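Local structure of flavin-containing monooxygenase (Allium sativum, 6WPU) at residues G99-P104 and C413-R418; G295-F300 and D312-G317; K321-P326 and E348-W353. The protein probably uses bound FAD, NADPH and molecular oxygen to oxidise the sulfur of S-allyl-L-cysteine to the sulfoxide, a step toward garlic's flavour precursors. All coordinates share one frame; numbering follows the deposited sequence.

Contact 1 (G99-P104 and C413-R418); sequences GFLDYP and CIEEWR
Leu-101 lays its CD2 methyl over one face of the Arg-418 guanidinium, 3.4 Å from NH2, while Trp-417 CH2 lies over the opposite face, toward the rim, so the flat cation is sandwiched between two apolar groups. Leu-101 CD2 also meets Ile-414 CD1 at 3.8 Å, the two side chains roughly perpendicular. Around its rim the guanidinium is fully engaged. Arg-418 grips Glu-415 side-on in a salt bridge: its NE reaches Glu-415 OE1 at 2.8 Å and its NH2 the syn lone pair of Glu-415 OE2 at 3.0 Å, both close to the guanidinium plane. Arg-418 NH1 bonds a lone pair of Gly-99 O at 3.0 Å, bent to 144° at the hydrogen, with Val-97 O as a second acceptor. A water joins NH2 to Phe-100 O. The Arg-418 chain leaves with CG opposite the backbone N (chi1 -155°) and bends at chi3, which swings the head back to Glu-415, the N-cap residue of helix 416-431. The first turn of that helix thus holds the loop following helix 95-98, while Phe-100 packs on helix 120-133 and Leu-101 also rests on helix 343-358.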
loop_
_atom_site.group_PDB
_atom_site.type_symbol
_atom_site.label_atom_id
_atom_site.label_comp_id
_atom_site.label_asym_id
_atom_site.label_seq_id
_atom_site.Cartn_x
_atom_site.Cartn_y
_atom_site.Cartn_z
ATOM N N GLY A 99 -12.125 7.088 3.334
ATOM C CA GLY A 99 -12.765 7.471 2.085
ATOM C C GLY A 99 -12.087 8.636 1.381
ATOM O O GLY A 99 -11.474 9.505 1.996
ATOM N N PHE A 100 -12.199 8.644 0.054
ATOM C CA PHE A 100 -11.860 9.835 -0.717
ATOM C C PHE A 100 -12.556 11.074 -0.156
ATOM O O PHE A 100 -13.669 11.011 0.378
ATOM C CB PHE A 100 -12.236 9.633 -2.182
ATOM C CG PHE A 100 -11.410 8.574 -2.872
ATOM C CD1 PHE A 100 -10.069 8.788 -3.116
ATOM C CD2 PHE A 100 -11.983 7.380 -3.283
ATOM C CE1 PHE A 100 -9.310 7.834 -3.745
ATOM C CE2 PHE A 100 -11.237 6.418 -3.916
ATOM C CZ PHE A 100 -9.888 6.633 -4.148
ATOM N N LEU A 101 -11.875 12.215 -0.282
ATOM C CA LEU A 101 -12.317 13.442 0.377
ATOM C C LEU A 101 -13.697 13.899 -0.091
ATOM O O LEU A 101 -14.424 14.551 0.668
ATOM C CB LEU A 101 -11.285 14.548 0.138
ATOM C CG LEU A 101 -9.915 14.230 0.739
ATOM C CD1 LEU A 101 -8.895 15.275 0.355
ATOM C CD2 LEU A 101 -10.022 14.090 2.259
ATOM N N ASP A 102 -14.076 13.604 -1.329
ATOM C CA ASP A 102 -15.388 14.035 -1.806
ATOM C C ASP A 102 -16.317 12.851 -2.047
ATOM O O ASP A 102 -17.280 12.960 -2.807
ATOM C CB ASP A 102 -15.250 14.888 -3.070
ATOM C CG ASP A 102 -14.727 14.091 -4.254
ATOM O OD1 ASP A 102 -14.290 12.929 -4.062
ATOM O OD2 ASP A 102 -14.770 14.620 -5.382
ATOM N N TYR A 103 -16.051 11.720 -1.401
ATOM C CA TYR A 103 -16.816 10.496 -1.631
ATOM C C TYR A 103 -16.782 9.671 -0.357
ATOM O O TYR A 103 -16.033 8.693 -0.248
ATOM C CB TYR A 103 -16.241 9.713 -2.813
ATOM C CG TYR A 103 -17.214 8.720 -3.384
ATOM C CD1 TYR A 103 -18.439 9.141 -3.902
ATOM C CD2 TYR A 103 -16.911 7.362 -3.414
ATOM C CE1 TYR A 103 -19.334 8.234 -4.435
ATOM C CE2 TYR A 103 -17.797 6.444 -3.941
ATOM C CZ TYR A 103 -19.004 6.884 -4.449
ATOM O OH TYR A 103 -19.882 5.968 -4.972
ATOM N N PRO A 104 -17.587 10.043 0.641
ATOM C CA PRO A 104 -17.472 9.415 1.966
ATOM C C PRO A 104 -17.703 7.914 1.918
ATOM O O PRO A 104 -18.619 7.428 1.255
ATOM C CB PRO A 104 -18.561 10.114 2.783
ATOM C CG PRO A 104 -18.708 11.461 2.112
ATOM C CD PRO A 104 -18.506 11.189 0.648
ATOM N N CYS A 413 -8.190 21.642 3.307
ATOM C CA CYS A 413 -7.272 20.863 4.132
ATOM C C CYS A 413 -7.992 19.670 4.766
ATOM O O CYS A 413 -9.223 19.596 4.789
ATOM C CB CYS A 413 -6.646 21.753 5.218
ATOM S SG CYS A 413 -5.451 23.017 4.599
ATOM N N ILE A 414 -7.201 18.716 5.269
ATOM C CA ILE A 414 -7.772 17.537 5.909
ATOM C C ILE A 414 -8.587 17.964 7.126
ATOM O O ILE A 414 -8.181 18.852 7.894
ATOM C CB ILE A 414 -6.661 16.543 6.287
ATOM C CG1 ILE A 414 -5.991 15.982 5.029
ATOM C CG2 ILE A 414 -7.200 15.395 7.146
ATOM C CD1 ILE A 414 -6.946 15.275 4.070
ATOM N N GLU A 415 -9.762 17.349 7.285
ATOM C CA GLU A 415 -10.655 17.687 8.386
ATOM C C GLU A 415 -9.997 17.349 9.723
ATOM O O GLU A 415 -9.202 16.409 9.833
ATOM C CB GLU A 415 -11.985 16.933 8.254
ATOM C CG GLU A 415 -12.652 16.953 6.882
ATOM C CD GLU A 415 -12.239 15.763 6.019
ATOM O OE1 GLU A 415 -11.058 15.355 6.091
ATOM O OE2 GLU A 415 -13.097 15.221 5.284
ATOM N N GLU A 416 -10.343 18.129 10.752
ATOM C CA GLU A 416 -9.768 17.894 12.075
ATOM C C GLU A 416 -10.215 16.559 12.649
ATOM O O GLU A 416 -9.414 15.845 13.266
ATOM C CB GLU A 416 -10.136 19.027 13.035
ATOM C CG GLU A 416 -9.187 20.200 12.982
ATOM C CD GLU A 416 -9.584 21.210 11.930
ATOM O OE1 GLU A 416 -10.686 21.055 11.360
ATOM O OE2 GLU A 416 -8.795 22.153 11.681
ATOM N N TRP A 417 -11.492 16.205 12.463
ATOM C CA TRP A 417 -11.965 14.912 12.944
ATOM C C TRP A 417 -11.173 13.763 12.320
ATOM O O TRP A 417 -10.992 12.718 12.955
ATOM C CB TRP A 417 -13.469 14.756 12.671
ATOM C CG TRP A 417 -13.851 14.695 11.216
ATOM C CD1 TRP A 417 -14.409 15.696 10.480
ATOM C CD2 TRP A 417 -13.706 13.568 10.318
ATOM N NE1 TRP A 417 -14.618 15.273 9.184
ATOM C CE2 TRP A 417 -14.195 13.975 9.058
ATOM C CE3 TRP A 417 -13.215 12.259 10.463
ATOM C CZ2 TRP A 417 -14.196 13.126 7.944
ATOM C CZ3 TRP A 417 -13.207 11.417 9.354
ATOM C CH2 TRP A 417 -13.701 11.853 8.112
ATOM N N ARG A 418 -10.674 13.943 11.095
ATOM C CA ARG A 418 -9.948 12.867 10.432
ATOM C C ARG A 418 -8.547 12.728 11.005
ATOM O O ARG A 418 -8.055 11.605 11.178
ATOM C CB ARG A 418 -9.902 13.099 8.915
ATOM C CG ARG A 418 -9.723 11.807 8.096
ATOM C CD ARG A 418 -9.457 12.075 6.606
ATOM N NE ARG A 418 -10.591 12.610 5.850
ATOM C CZ ARG A 418 -11.280 11.926 4.935
ATOM N NH1 ARG A 418 -10.958 10.660 4.673
ATOM N NH2 ARG A 418 -12.287 12.508 4.271
HETATM O O HOH W 1 -14.585 10.852 2.988
#

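Contact 2 (G295-F300 and D312-G317); sequences GYVYNF and DDNRVG
Asn-314 reaches across to the backbone of 295-300 and uses both ends of its amide there. Asn-314 ND2 donates to Tyr-296 O at 3.1 Å, nearly straight at 168°, lying in the carbonyl plane on a lone pair, with the acceptor in the plane of the amide. Asn-314 OD1 accepts from Tyr-298 N at 3.3 Å, a longer bond whose donor is tilted 30° from the amide carbonyl plane. Between these two bonds the amide spans Val-297, with Asn-314 OD1 3.2 Å from Val-297 CA, and its rotation is fixed from both sides. On its other edge the short, weakly bonded strand 296-297 pairs antiparallel with strand 185-186, Val-297 bonding Glu-185 through the backbone. Asn-314 sits at the third position of a type I' turn, Asp-312 to Arg-315, that closes the hairpin of strands 310-312 and 315-317; the backbone N and O of Asp-312 are both bonded to Arg-315. An alanine at the Asn-314 position would remove both amide bonds, and would probably leave Tyr-296 O and Tyr-298 N without these mates and the hairpin tip less firmly tied to the strand. Beyond the turn the contact becomes apolar. Val-316 CG2 stands over one face of the Tyr-298 ring, 3.7 Å from its centroid, a CH-pi contact, and CG1, opposite the backbone N (chi1 179°), approaches Phe-300 CE1 at 3.9 Å. The phenol ends of the tyrosines are bonded elsewhere: Tyr-298 OH to Ile-337 O, and Tyr-296 OH to Ser-84 OG; the Tyr-296 side chain lies about 5 Å from the bound FAD. The Val-316 backbone N is bonded to His-392 NE2.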
loop_
_atom_site.group_PDB
_atom_site.type_symbol
_atom_site.label_atom_id
_atom_site.label_comp_id
_atom_site.label_asym_id
_atom_site.label_seq_id
_atom_site.Cartn_x
_atom_site.Cartn_y
_atom_site.Cartn_z
ATOM N N GLY A 295 6.761 -7.451 4.767
ATOM C CA GLY A 295 6.412 -6.389 3.837
ATOM C C GLY A 295 6.938 -6.600 2.427
ATOM O O GLY A 295 7.230 -7.718 1.977
ATOM N N TYR A 296 7.065 -5.477 1.720
ATOM C CA TYR A 296 7.217 -5.493 0.275
ATOM C C TYR A 296 8.262 -4.478 -0.158
ATOM O O TYR A 296 8.755 -3.671 0.635
ATOM C CB TYR A 296 5.874 -5.218 -0.408
ATOM C CG TYR A 296 4.868 -6.279 -0.060
ATOM C CD1 TYR A 296 4.725 -7.410 -0.862
ATOM C CD2 TYR A 296 4.079 -6.167 1.085
ATOM C CE1 TYR A 296 3.823 -8.407 -0.538
ATOM C CE2 TYR A 296 3.174 -7.163 1.424
ATOM C CZ TYR A 296 3.053 -8.280 0.611
ATOM O OH TYR A 296 2.163 -9.279 0.953
ATOM N N VAL A 297 8.610 -4.542 -1.446
ATOM C CA VAL A 297 9.518 -3.585 -2.058
ATOM C C VAL A 297 8.810 -2.965 -3.260
ATOM O O VAL A 297 7.837 -3.506 -3.798
ATOM C CB VAL A 297 10.861 -4.215 -2.480
ATOM C CG1 VAL A 297 11.565 -4.850 -1.279
ATOM C CG2 VAL A 297 10.640 -5.239 -3.563
ATOM N N TYR A 298 9.290 -1.787 -3.647
ATOM C CA TYR A 298 8.857 -1.156 -4.884
ATOM C C TYR A 298 9.386 -1.955 -6.059
ATOM O O TYR A 298 10.474 -2.525 -5.998
ATOM C CB TYR A 298 9.375 0.282 -4.952
ATOM C CG TYR A 298 8.830 1.141 -3.835
ATOM C CD1 TYR A 298 9.573 1.362 -2.680
ATOM C CD2 TYR A 298 7.553 1.708 -3.923
ATOM C CE1 TYR A 298 9.078 2.145 -1.643
ATOM C CE2 TYR A 298 7.046 2.487 -2.897
ATOM C CZ TYR A 298 7.816 2.695 -1.748
ATOM O OH TYR A 298 7.345 3.466 -0.698
ATOM N N ASN A 299 8.615 -1.995 -7.140
ATOM C CA ASN A 299 9.002 -2.819 -8.284
ATOM C C ASN A 299 8.326 -2.255 -9.529
ATOM O O ASN A 299 7.100 -2.341 -9.637
ATOM C CB ASN A 299 8.597 -4.271 -8.029
ATOM C CG ASN A 299 9.100 -5.217 -9.089
ATOM O OD1 ASN A 299 10.233 -5.115 -9.532
ATOM N ND2 ASN A 299 8.248 -6.138 -9.515
ATOM N N PHE A 300 9.112 -1.686 -10.457
ATOM C CA PHE A 300 8.612 -1.175 -11.745
ATOM C C PHE A 300 9.408 -1.767 -12.899
ATOM O O PHE A 300 10.163 -1.052 -13.567
ATOM C CB PHE A 300 8.716 0.343 -11.871
ATOM C CG PHE A 300 8.535 1.081 -10.615
ATOM C CD1 PHE A 300 9.633 1.554 -9.922
ATOM C CD2 PHE A 300 7.269 1.377 -10.158
ATOM C CE1 PHE A 300 9.472 2.268 -8.758
ATOM C CE2 PHE A 300 7.095 2.094 -8.989
ATOM C CZ PHE A 300 8.209 2.535 -8.283
ATOM N N ASP A 312 16.410 1.730 -4.542
ATOM C CA ASP A 312 17.569 1.302 -3.760
ATOM C C ASP A 312 17.145 1.177 -2.305
ATOM O O ASP A 312 16.974 2.194 -1.626
ATOM C CB ASP A 312 18.727 2.289 -3.907
ATOM C CG ASP A 312 19.924 1.939 -3.016
ATOM O OD1 ASP A 312 20.126 0.736 -2.710
ATOM O OD2 ASP A 312 20.661 2.878 -2.622
ATOM N N ASP A 313 16.981 -0.063 -1.831
ATOM C CA ASP A 313 16.573 -0.344 -0.451
ATOM C C ASP A 313 15.327 0.461 -0.088
ATOM O O ASP A 313 15.288 1.188 0.906
ATOM C CB ASP A 313 17.714 -0.066 0.530
ATOM C CG ASP A 313 17.456 -0.668 1.922
ATOM O OD1 ASP A 313 16.525 -1.498 2.058
ATOM O OD2 ASP A 313 18.179 -0.299 2.877
ATOM N N ASN A 314 14.328 0.369 -0.963
ATOM C CA ASN A 314 13.032 1.040 -0.855
ATOM C C ASN A 314 13.137 2.563 -0.822
ATOM O O ASN A 314 12.243 3.238 -0.298
ATOM C CB ASN A 314 12.229 0.513 0.341
ATOM C CG ASN A 314 11.367 -0.658 -0.054
ATOM O OD1 ASN A 314 11.373 -1.063 -1.225
ATOM N ND2 ASN A 314 10.648 -1.233 0.898
ATOM N N ARG A 315 14.205 3.125 -1.391
ATOM C CA ARG A 315 14.235 4.541 -1.752
ATOM C C ARG A 315 14.041 4.639 -3.265
ATOM O O ARG A 315 14.883 4.169 -4.043
ATOM C CB ARG A 315 15.535 5.212 -1.322
ATOM C CG ARG A 315 15.723 6.582 -1.949
ATOM C CD ARG A 315 16.990 7.237 -1.432
ATOM N NE ARG A 315 16.858 7.627 -0.028
ATOM C CZ ARG A 315 17.823 8.214 0.670
ATOM N NH1 ARG A 315 18.994 8.455 0.105
ATOM N NH2 ARG A 315 17.612 8.572 1.922
ATOM N N VAL A 316 12.914 5.204 -3.676
ATOM C CA VAL A 316 12.608 5.400 -5.089
ATOM C C VAL A 316 12.995 6.818 -5.481
ATOM O O VAL A 316 12.634 7.782 -4.797
ATOM C CB VAL A 316 11.118 5.165 -5.378
ATOM C CG1 VAL A 316 10.836 5.405 -6.859
ATOM C CG2 VAL A 316 10.691 3.782 -4.960
ATOM N N GLY A 317 13.713 6.958 -6.583
ATOM C CA GLY A 317 13.828 8.259 -7.195
ATOM C C GLY A 317 15.215 8.632 -7.665
ATOM O O GLY A 317 15.949 7.807 -8.219
#

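Contact 3 (K321-P326 and E348-W353); sequences KHVFPP and ELQSKW
One indole, that of Trp-353, is met in three different ways by loop 321-326: Phe-324 edge-on to its face, Val-323 at its rim, Lys-321 obliquely. The Phe-324 ring forms a T-shaped pair with it: the planes stand at 74° and the centroid of the six-membered indole ring lies 4.9 Å from that of the phenyl. The CD2-CE2 side of the Phe-324 ring does the touching, with CE2 3.6 Å from Trp-353 CZ3. Val-323 arrives differently, at the indole's edge near its plane, where its CB is 3.9 Å from Trp-353 CZ3. Lys-321 adds the aliphatic root of its chain, CG lying 3.8 Å from Trp-353 CH2, before the amine end leads off toward a cation-pi contact with Trp-404. The indole is brought to all three by a first torsion that sets CG opposite the backbone N (chi1 -176°). One turn earlier on the helix, Val-323 CG2 lies against Gln-350 NE2 at 3.3 Å, a close van der Waals approach, the two side chains running antiparallel alongside one another. The amide of Gln-350 is held elsewhere: OE1 accepts from Gly-336 N, and NE2 bonds Tyr-401 OH. A water that donates to His-322 O at 2.7 Å bridges weakly to that NE2. Helix 343-358 is thereby joined to the loop leading into strand 332-334, with Val-323 backbone-bonded to Phe-334, while Trp-404 and Leu-405 of helix 398-409 pack against Trp-353.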
loop_
_atom_site.group_PDB
_atom_site.type_symbol
_atom_site.label_atom_id
_atom_site.label_comp_id
_atom_site.label_asym_id
_atom_site.label_seq_id
_atom_site.Cartn_x
_atom_site.Cartn_y
_atom_site.Cartn_z
ATOM N N LYS A 321 8.761 15.536 -3.614
ATOM C CA LYS A 321 7.528 15.321 -2.846
ATOM C C LYS A 321 6.992 13.897 -3.028
ATOM O O LYS A 321 5.782 13.664 -2.973
ATOM C CB LYS A 321 6.457 16.353 -3.221
ATOM C CG LYS A 321 6.898 17.810 -3.069
ATOM C CD LYS A 321 7.436 18.064 -1.659
ATOM C CE LYS A 321 7.663 19.547 -1.416
ATOM N NZ LYS A 321 8.396 19.792 -0.154
ATOM N N HIS A 322 7.897 12.937 -3.258
ATOM C CA HIS A 322 7.572 11.518 -3.437
ATOM C C HIS A 322 6.792 11.245 -4.724
ATOM O O HIS A 322 6.205 10.161 -4.875
ATOM C CB HIS A 322 6.785 10.934 -2.242
ATOM C CG HIS A 322 7.365 11.257 -0.895
ATOM N ND1 HIS A 322 8.416 10.551 -0.343
ATOM C CD2 HIS A 322 7.010 12.184 0.029
ATOM C CE1 HIS A 322 8.701 11.047 0.849
ATOM N NE2 HIS A 322 7.860 12.034 1.102
ATOM N N VAL A 323 6.790 12.187 -5.673
ATOM C CA VAL A 323 5.904 12.105 -6.826
ATOM C C VAL A 323 6.659 12.259 -8.144
ATOM O O VAL A 323 6.505 11.430 -9.049
ATOM C CB VAL A 323 4.777 13.156 -6.711
ATOM C CG1 VAL A 323 4.033 13.325 -8.047
ATOM C CG2 VAL A 323 3.796 12.750 -5.628
ATOM N N PHE A 324 7.458 13.327 -8.270
ATOM C CA PHE A 324 8.016 13.791 -9.542
ATOM C C PHE A 324 9.515 13.538 -9.630
ATOM O O PHE A 324 10.277 14.131 -8.856
ATOM C CB PHE A 324 7.763 15.293 -9.719
ATOM C CG PHE A 324 6.366 15.653 -10.110
ATOM C CD1 PHE A 324 5.860 15.306 -11.360
ATOM C CD2 PHE A 324 5.569 16.399 -9.253
ATOM C CE1 PHE A 324 4.564 15.673 -11.741
ATOM C CE2 PHE A 324 4.276 16.778 -9.629
ATOM C CZ PHE A 324 3.776 16.411 -10.882
ATOM N N PRO A 325 9.995 12.740 -10.576
ATOM C CA PRO A 325 11.438 12.725 -10.872
ATOM C C PRO A 325 11.875 14.074 -11.410
ATOM O O PRO A 325 11.376 14.513 -12.458
ATOM C CB PRO A 325 11.577 11.630 -11.945
ATOM C CG PRO A 325 10.291 10.837 -11.885
ATOM C CD PRO A 325 9.232 11.811 -11.420
ATOM N N PRO A 326 12.790 14.771 -10.718
ATOM C CA PRO A 326 13.101 16.159 -11.108
ATOM C C PRO A 326 13.488 16.311 -12.568
ATOM O O PRO A 326 13.012 17.242 -13.224
ATOM C CB PRO A 326 14.253 16.534 -10.169
ATOM C CG PRO A 326 14.019 15.680 -8.942
ATOM C CD PRO A 326 13.507 14.368 -9.490
ATOM N N GLU A 348 -5.619 10.853 -3.867
ATOM C CA GLU A 348 -6.516 11.856 -4.426
ATOM C C GLU A 348 -5.811 13.197 -4.547
ATOM O O GLU A 348 -5.844 13.844 -5.606
ATOM C CB GLU A 348 -7.760 11.966 -3.535
ATOM C CG GLU A 348 -8.872 12.936 -3.987
ATOM C CD GLU A 348 -10.082 12.883 -3.028
ATOM O OE1 GLU A 348 -9.936 12.319 -1.909
ATOM O OE2 GLU A 348 -11.174 13.387 -3.385
ATOM N N LEU A 349 -5.134 13.616 -3.478
ATOM C CA LEU A 349 -4.493 14.923 -3.479
ATOM C C LEU A 349 -3.242 14.926 -4.351
ATOM O O LEU A 349 -2.961 15.918 -5.034
ATOM C CB LEU A 349 -4.178 15.341 -2.053
ATOM C CG LEU A 349 -5.419 15.652 -1.224
ATOM C CD1 LEU A 349 -5.060 15.733 0.264
ATOM C CD2 LEU A 349 -6.083 16.961 -1.704
ATOM N N GLN A 350 -2.494 13.821 -4.364
ATOM C CA GLN A 350 -1.357 13.722 -5.271
ATOM C C GLN A 350 -1.789 13.886 -6.721
ATOM O O GLN A 350 -1.142 14.592 -7.498
ATOM C CB GLN A 350 -0.648 12.384 -5.100
ATOM C CG GLN A 350 0.173 12.258 -3.843
ATOM C CD GLN A 350 0.950 10.963 -3.832
ATOM O OE1 GLN A 350 0.465 9.944 -4.320
ATOM N NE2 GLN A 350 2.165 10.994 -3.289
ATOM N N SER A 351 -2.860 13.211 -7.113
ATOM C CA SER A 351 -3.216 13.241 -8.520
ATOM C C SER A 351 -3.910 14.551 -8.866
ATOM O O SER A 351 -3.807 15.022 -10.001
ATOM C CB SER A 351 -4.077 12.025 -8.860
ATOM O OG SER A 351 -5.223 11.977 -8.033
ATOM N N LYS A 352 -4.572 15.168 -7.884
ATOM C CA LYS A 352 -5.089 16.518 -8.057
ATOM C C LYS A 352 -3.950 17.498 -8.327
ATOM O O LYS A 352 -4.056 18.374 -9.192
ATOM C CB LYS A 352 -5.883 16.919 -6.808
ATOM C CG LYS A 352 -6.897 18.033 -6.996
ATOM C CD LYS A 352 -7.618 18.340 -5.675
ATOM C CE LYS A 352 -8.525 17.191 -5.225
ATOM N NZ LYS A 352 -9.746 17.075 -6.092
ATOM N N TRP A 353 -2.839 17.338 -7.612
ATOM C CA TRP A 353 -1.660 18.166 -7.832
ATOM C C TRP A 353 -1.062 17.912 -9.211
ATOM O O TRP A 353 -0.767 18.859 -9.961
ATOM C CB TRP A 353 -0.641 17.871 -6.735
ATOM C CG TRP A 353 0.599 18.697 -6.756
ATOM C CD1 TRP A 353 0.693 20.049 -6.978
ATOM C CD2 TRP A 353 1.932 18.231 -6.534
ATOM N NE1 TRP A 353 2.009 20.447 -6.916
ATOM C CE2 TRP A 353 2.790 19.350 -6.635
ATOM C CE3 TRP A 353 2.489 16.971 -6.264
ATOM C CZ2 TRP A 353 4.172 19.251 -6.469
ATOM C CZ3 TRP A 353 3.861 16.875 -6.095
ATOM C CH2 TRP A 353 4.688 18.013 -6.196
HETATM O O HOH W 2 3.754 8.961 -4.922
#

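From the N terminus the chain first passes 99-104, the loop after helix 95-98, whose partner at 413-418 comes only at the start of helix 416-431; contact 1 thus closes a loop of over 300 residues. Contacts 2 and 3 are both nested inside it, in series: contact 2 closes a short excursion between strand 296-297 and the hairpin 310-317, then contact 3 joins the next loop to helix 343-358. None cross. Contacts 1 and 3 touch through that helix: Leu-101 CD1 packs on Leu-349 CG at 3.8 Å, and Leu-101 N probably bonds Glu-348 OE1, though the distance is unusually short. Contact 2 lies across the chain's centre from contact 1, nearest atoms about 17 Å apart.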